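PDB 3PM2: odorant binding protein (AGAP007287-PA), which binds hydrophobic odorants such as indole, menthol and decanal and is thought to carry them through the aqueous fluid around olfactory sensory dendrites. Local coordinates for residues A[72-75]-A[76-80]. Sequence-based numbering, arbitrary orientation.
Sequences IDRE and ALTKL
Arg74 O, the backbone carbonyl oxygen, is gripped twice by Thr78, by its backbone N at 2.9 Å and its hydroxyl OG1 at 2.7 Å, the two donors reaching it from opposite faces of the carbonyl plane. Threonine suits this place because OG1, held anti to its own carbonyl carbon (chi1 -57°), turns back over the preceding turn. There it also accepts from a water that takes the N-H of Arg74 NE at the guanidinium edge; the extended arginine chain carries NH2 on to a salt bridge with Asp101. Immediately before Arg74, Asp73 is the N-cap. Its short side chain, with CG anti to the backbone N (chi1 -180°), lets OD1 accept from Ala76 N, which lacks an earlier helical carbonyl, at 3.0 Å, almost straight (178°) but from above the carboxylate plane; OD2 rests against Ala76 CB, a lone methyl small enough to fit there. Asp73 O accepts from Leu77 N (2.9 Å), the i to i+4 hydrogen bond closing the first turn. Ile72 CG2 meets Leu77 CD1 at 3.9 Å, and both branched chains touch Met61. The contact joins strand 71-72 to helix 74-85, with Arg74 and Thr78 against helix 92-109 and Leu77 against helix 133-147.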
loop_
_atom_site.group_PDB
_atom_site.type_symbol
_atom_site.label_atom_id
_atom_site.label_comp_id
_atom_site.label_asym_id
_atom_site.label_seq_id
_atom_site.Cartn_x
_atom_site.Cartn_y
_atom_site.Cartn_z
ATOM N N ILE A 72 -0.987 -6.145 -12.607
ATOM C CA ILE A 72 -2.078 -6.218 -11.624
ATOM C C ILE A 72 -3.396 -6.210 -12.390
ATOM O O ILE A 72 -3.564 -5.418 -13.313
ATOM C CB ILE A 72 -2.002 -5.080 -10.559
ATOM C CG1 ILE A 72 -0.686 -5.131 -9.725
ATOM C CG2 ILE A 72 -3.278 -5.038 -9.671
ATOM C CD1 ILE A 72 -0.508 -6.417 -8.762
ATOM N N ASP A 73 -4.316 -7.125 -12.036
ATOM C CA ASP A 73 -5.615 -7.231 -12.697
ATOM C C ASP A 73 -6.507 -6.121 -12.152
ATOM O O ASP A 73 -7.086 -6.265 -11.073
ATOM C CB ASP A 73 -6.205 -8.632 -12.440
ATOM C CG ASP A 73 -7.563 -8.935 -13.064
ATOM O OD1 ASP A 73 -8.272 -7.976 -13.459
ATOM O OD2 ASP A 73 -7.948 -10.117 -13.085
ATOM N N ARG A 74 -6.582 -4.997 -12.877
ATOM C CA ARG A 74 -7.382 -3.844 -12.449
ATOM C C ARG A 74 -8.882 -4.156 -12.275
ATOM O O ARG A 74 -9.502 -3.670 -11.334
ATOM C CB ARG A 74 -7.168 -2.646 -13.399
ATOM C CG ARG A 74 -7.924 -1.410 -12.951
ATOM C CD ARG A 74 -7.584 -0.218 -13.796
ATOM N NE ARG A 74 -8.446 0.897 -13.433
ATOM C CZ ARG A 74 -8.218 2.153 -13.775
ATOM N NH1 ARG A 74 -7.144 2.471 -14.496
ATOM N NH2 ARG A 74 -9.056 3.106 -13.401
ATOM N N GLU A 75 -9.453 -4.982 -13.159
ATOM C CA GLU A 75 -10.876 -5.338 -13.096
ATOM C C GLU A 75 -11.187 -6.083 -11.795
ATOM O O GLU A 75 -12.054 -5.649 -11.039
ATOM C CB GLU A 75 -11.303 -6.139 -14.337
ATOM C CG GLU A 75 -11.282 -5.333 -15.637
ATOM C CD GLU A 75 -9.915 -4.861 -16.123
ATOM O OE1 GLU A 75 -8.919 -5.605 -15.939
ATOM O OE2 GLU A 75 -9.832 -3.719 -16.630
ATOM N N ALA A 76 -10.422 -7.145 -11.499
ATOM C CA ALA A 76 -10.599 -7.929 -10.287
ATOM C C ALA A 76 -10.274 -7.111 -9.037
ATOM O O ALA A 76 -10.980 -7.247 -8.038
ATOM C CB ALA A 76 -9.750 -9.187 -10.341
ATOM N N LEU A 77 -9.224 -6.242 -9.090
ATOM C CA LEU A 77 -8.880 -5.402 -7.943
ATOM C C LEU A 77 -10.034 -4.447 -7.624
ATOM O O LEU A 77 -10.369 -4.260 -6.452
ATOM C CB LEU A 77 -7.574 -4.619 -8.204
ATOM C CG LEU A 77 -7.188 -3.591 -7.132
ATOM C CD1 LEU A 77 -5.704 -3.549 -6.965
ATOM C CD2 LEU A 77 -7.691 -2.194 -7.512
ATOM N N THR A 78 -10.629 -3.822 -8.664
ATOM C CA THR A 78 -11.750 -2.881 -8.499
ATOM C C THR A 78 -12.933 -3.598 -7.867
ATOM O O THR A 78 -13.529 -3.057 -6.952
ATOM C CB THR A 78 -12.074 -2.200 -9.838
ATOM O OG1 THR A 78 -10.883 -1.561 -10.310
ATOM C CG2 THR A 78 -13.215 -1.168 -9.740
ATOM N N LYS A 79 -13.271 -4.816 -8.356
ATOM C CA LYS A 79 -14.344 -5.651 -7.806
ATOM C C LYS A 79 -14.154 -5.903 -6.296
ATOM O O LYS A 79 -15.110 -5.745 -5.516
ATOM C CB LYS A 79 -14.446 -6.977 -8.578
ATOM C CG LYS A 79 -15.737 -7.740 -8.304
ATOM C CD LYS A 79 -15.954 -8.887 -9.286
ATOM C CE LYS A 79 -17.098 -9.799 -8.893
ATOM N NZ LYS A 79 -16.652 -11.194 -8.608
ATOM N N LEU A 80 -12.920 -6.243 -5.879
ATOM C CA LEU A 80 -12.607 -6.483 -4.462
ATOM C C LEU A 80 -12.752 -5.242 -3.608
ATOM O O LEU A 80 -13.372 -5.318 -2.551
ATOM C CB LEU A 80 -11.225 -7.110 -4.261
ATOM C CG LEU A 80 -11.093 -8.565 -4.664
ATOM C CD1 LEU A 80 -9.645 -9.000 -4.593
ATOM C CD2 LEU A 80 -11.990 -9.473 -3.804
HETATM O O HOH W 1 -11.127 0.531 -11.983
#